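Local atomic coordinates of sulfhydryl oxidase 1 (Homo sapiens, PDB entry 3LLK), a protein that uses bound FAD to oxidise pairs of protein thiols to disulfides, passing the electrons to molecular oxygen. Residues I106-S111 with F118-W123. Sequence-based numbering, arbitrary orientation.
Sequences IGCQGS and FPCSLW. With FAD (flavin-adenine dinucleotide), chain D.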
loop_
_atom_site.group_PDB
_atom_site.type_symbol
_atom_site.label_atom_id
_atom_site.label_comp_id
_atom_site.label_asym_id
_atom_site.label_seq_id
_atom_site.Cartn_x
_atom_site.Cartn_y
_atom_site.Cartn_z
ATOM N N ILE A 106 -10.771 1.171 9.775
ATOM C CA ILE A 106 -10.776 1.906 11.025
ATOM C C ILE A 106 -10.138 3.254 10.743
ATOM O O ILE A 106 -10.802 4.288 10.816
ATOM C CB ILE A 106 -10.017 1.164 12.149
ATOM C CG1 ILE A 106 -10.696 -0.178 12.436
ATOM C CG2 ILE A 106 -10.024 2.010 13.418
ATOM C CD1 ILE A 106 -10.105 -0.936 13.626
ATOM N N GLY A 107 -8.856 3.249 10.395
ATOM C CA GLY A 107 -8.181 4.496 10.093
ATOM C C GLY A 107 -8.487 4.934 8.670
ATOM O O GLY A 107 -8.142 6.041 8.259
ATOM N N CYS A 108 -9.144 4.057 7.918
ATOM C CA CYS A 108 -9.500 4.341 6.531
ATOM C C CYS A 108 -11.015 4.393 6.309
ATOM O O CYS A 108 -11.504 4.311 5.179
ATOM C CB CYS A 108 -8.871 3.287 5.627
ATOM S SG CYS A 108 -7.118 3.592 5.234
ATOM N N GLN A 109 -11.746 4.548 7.404
ATOM C CA GLN A 109 -13.203 4.614 7.384
ATOM C C GLN A 109 -13.711 5.917 6.761
ATOM O O GLN A 109 -13.442 6.990 7.274
ATOM C CB GLN A 109 -13.713 4.494 8.826
ATOM C CG GLN A 109 -15.208 4.651 9.006
ATOM C CD GLN A 109 -15.979 3.528 8.373
ATOM O OE1 GLN A 109 -16.168 3.498 7.156
ATOM N NE2 GLN A 109 -16.423 2.576 9.196
ATOM N N GLY A 110 -14.439 5.827 5.653
ATOM C CA GLY A 110 -14.966 7.036 5.039
ATOM C C GLY A 110 -16.219 7.498 5.774
ATOM O O GLY A 110 -16.909 6.674 6.373
ATOM N N SER A 111 -16.513 8.800 5.749
ATOM C CA SER A 111 -17.713 9.318 6.416
ATOM C C SER A 111 -18.940 8.801 5.666
ATOM O O SER A 111 -20.065 8.868 6.154
ATOM C CB SER A 111 -17.710 10.854 6.447
ATOM O OG SER A 111 -17.730 11.415 5.142
ATOM N N PHE A 118 -10.824 1.157 0.686
ATOM C CA PHE A 118 -9.708 0.421 0.119
ATOM C C PHE A 118 -8.556 1.285 -0.398
ATOM O O PHE A 118 -7.409 1.014 -0.079
ATOM C CB PHE A 118 -10.186 -0.511 -1.006
ATOM C CG PHE A 118 -9.071 -1.272 -1.667
ATOM C CD1 PHE A 118 -8.311 -2.194 -0.942
ATOM C CD2 PHE A 118 -8.755 -1.044 -3.003
ATOM C CE1 PHE A 118 -7.253 -2.876 -1.537
ATOM C CE2 PHE A 118 -7.695 -1.717 -3.611
ATOM C CZ PHE A 118 -6.943 -2.637 -2.877
ATOM N N PRO A 119 -8.848 2.319 -1.217
ATOM C CA PRO A 119 -7.798 3.194 -1.757
ATOM C C PRO A 119 -6.913 3.739 -0.640
ATOM O O PRO A 119 -5.694 3.815 -0.774
ATOM C CB PRO A 119 -8.594 4.290 -2.469
ATOM C CG PRO A 119 -9.809 3.551 -2.953
ATOM C CD PRO A 119 -10.170 2.705 -1.744
ATOM N N CYS A 120 -7.541 4.101 0.468
ATOM C CA CYS A 120 -6.822 4.614 1.629
ATOM C C CYS A 120 -5.936 3.504 2.190
ATOM O O CYS A 120 -4.752 3.714 2.453
ATOM C CB CYS A 120 -7.826 5.078 2.681
ATOM S SG CYS A 120 -7.234 5.428 4.371
ATOM N N SER A 121 -6.504 2.313 2.338
ATOM C CA SER A 121 -5.757 1.193 2.882
ATOM C C SER A 121 -4.608 0.770 1.986
ATOM O O SER A 121 -3.608 0.258 2.472
ATOM C CB SER A 121 -6.674 -0.008 3.126
ATOM O OG SER A 121 -6.991 -0.670 1.921
ATOM N N LEU A 122 -4.749 0.985 0.681
ATOM C CA LEU A 122 -3.701 0.604 -0.257
ATOM C C LEU A 122 -2.491 1.527 -0.105
ATOM O O LEU A 122 -1.351 1.058 -0.102
ATOM C CB LEU A 122 -4.231 0.633 -1.693
ATOM C CG LEU A 122 -3.326 -0.063 -2.712
ATOM C CD1 LEU A 122 -3.088 -1.512 -2.280
ATOM C CD2 LEU A 122 -3.975 0.000 -4.093
ATOM N N TRP A 123 -2.740 2.829 0.030
ATOM C CA TRP A 123 -1.666 3.793 0.246
ATOM C C TRP A 123 -0.920 3.403 1.521
ATOM O O TRP A 123 0.312 3.347 1.540
ATOM C CB TRP A 123 -2.219 5.210 0.439
ATOM C CG TRP A 123 -2.403 6.007 -0.818
ATOM C CD1 TRP A 123 -3.557 6.585 -1.261
ATOM C CD2 TRP A 123 -1.384 6.368 -1.762
ATOM N NE1 TRP A 123 -3.320 7.288 -2.421
ATOM C CE2 TRP A 123 -1.996 7.169 -2.749
ATOM C CE3 TRP A 123 -0.011 6.095 -1.864
ATOM C CZ2 TRP A 123 -1.282 7.701 -3.834
ATOM C CZ3 TRP A 123 0.699 6.626 -2.946
ATOM C CH2 TRP A 123 0.057 7.418 -3.914
HETATM P PA FAD D . -5.395 8.661 1.369
HETATM O O1A FAD D . -5.963 7.367 0.902
HETATM O O2A FAD D . -4.799 9.667 0.449
HETATM O O5B FAD D . -4.342 8.420 2.507
HETATM C C5B FAD D . -4.270 7.268 3.348
HETATM C C4B FAD D . -3.686 7.835 4.616
HETATM O O4B FAD D . -2.247 7.732 4.444
HETATM C C3B FAD D . -4.074 9.139 5.348
HETATM O O3B FAD D . -5.244 9.077 6.161
HETATM C C2B FAD D . -2.808 9.439 6.013
HETATM O O2B FAD D . -2.644 8.872 7.276
HETATM C C1B FAD D . -1.705 8.885 5.098
HETATM N N9A FAD D . -1.095 9.737 4.127
HETATM C C8A FAD D . -1.550 10.889 3.431
HETATM N N7A FAD D . -0.702 11.448 2.632
HETATM C C5A FAD D . 0.417 10.642 2.792
HETATM C C6A FAD D . 1.698 10.760 2.219
HETATM N N6A FAD D . 2.049 11.755 1.394
HETATM N N1A FAD D . 2.685 9.848 2.542
HETATM C C2A FAD D . 2.507 8.857 3.459
HETATM N N3A FAD D . 1.234 8.734 4.037
HETATM C C4A FAD D . 0.218 9.666 3.658
HETATM N N1 FAD D . -8.283 9.135 -6.585
HETATM C C2 FAD D . -8.825 10.023 -7.490
HETATM O O2 FAD D . -9.967 10.445 -7.242
HETATM N N3 FAD D . -7.933 10.289 -8.521
HETATM C C4 FAD D . -6.628 9.772 -8.711
HETATM O O4 FAD D . -5.957 10.091 -9.748
HETATM C C4X FAD D . -6.180 8.888 -7.749
HETATM N N5 FAD D . -4.919 8.226 -7.902
HETATM C C5X FAD D . -4.442 7.221 -7.019
HETATM C C6 FAD D . -3.239 6.563 -7.344
HETATM C C7 FAD D . -2.755 5.574 -6.442
HETATM C C7M FAD D . -1.447 4.903 -6.860
HETATM C C8 FAD D . -3.457 5.253 -5.242
HETATM C C8M FAD D . -3.093 4.269 -4.148
HETATM C C9 FAD D . -4.663 5.901 -4.974
HETATM C C9A FAD D . -5.255 6.865 -5.831
HETATM N N10 FAD D . -6.492 7.685 -5.747
HETATM C C10 FAD D . -7.035 8.562 -6.650
HETATM C "C1'" FAD D . -7.169 7.635 -4.490
HETATM C "C2'" FAD D . -6.796 8.629 -3.433
HETATM O "O2'" FAD D . -5.366 8.870 -3.440
HETATM C "C3'" FAD D . -7.190 8.338 -2.017
HETATM O "O3'" FAD D . -6.704 7.059 -1.630
HETATM C "C4'" FAD D . -8.634 8.508 -1.576
HETATM O "O4'" FAD D . -9.216 9.710 -2.162
HETATM C "C5'" FAD D . -8.936 8.425 -0.142
HETATM O "O5'" FAD D . -8.298 9.543 0.480
HETATM P P FAD D . -8.031 9.683 2.003
HETATM O O1P FAD D . -8.300 11.099 2.255
HETATM O O2P FAD D . -8.821 8.730 2.825
HETATM O O3P FAD D . -6.477 9.381 2.294
#
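The C108–C120 disulfide ties the loop that follows helix 95-98 to the first turn of helix 118-134, whose residues P119, C120 and W123 belong to the FAD pocket. The two sulfurs, C108 SG and C120 SG, are 2.0 Å apart, with a torsion of -79° about the bond. C120 sends its SG anti to the backbone N (chi1 167°), which turns the sulfur off the start of the helix toward C108. On the loop side, I106 to Q109 form a type I turn, and the carboxylate of D18 receives hydrogen bonds from the backbone N of I106 and of G107. The C108 sulfur rests against the helix backbone, its SG 3.2 Å from S121 N. S121 turns its own hydroxyl back along the helix, OG donating to F118 O at 2.6 Å in the carbonyl plane; the same oxygen also accepts from L122 N.

The same end of the helix meets the cofactor. C120 CA lies 3.0 Å from FAD O1A, a diphosphate oxygen, and P119 CB touches the ribityl O3'. The W123 indole donates from NE1 to the ribityl O2' at 2.8 Å, nearly straight at 165°, while the flavin methyl C8M sits 3.3 Å above one ring face, offset toward the rim; H196 also stacks with the indole. A leucine in place of the W123 indole would probably leave O2' without this donor and the flavin methyl without its flat support.

C120 takes both the disulfide and the diphosphate contact, and P119 and W123 add the ribityl and flavin contacts, so the start of helix 118-134 is joined covalently to the loop and by non-covalent contacts to the cofactor. The disulfide itself lies by the diphosphate, far from the isoalloxazine N5, consistent with a structural rather than a redox role.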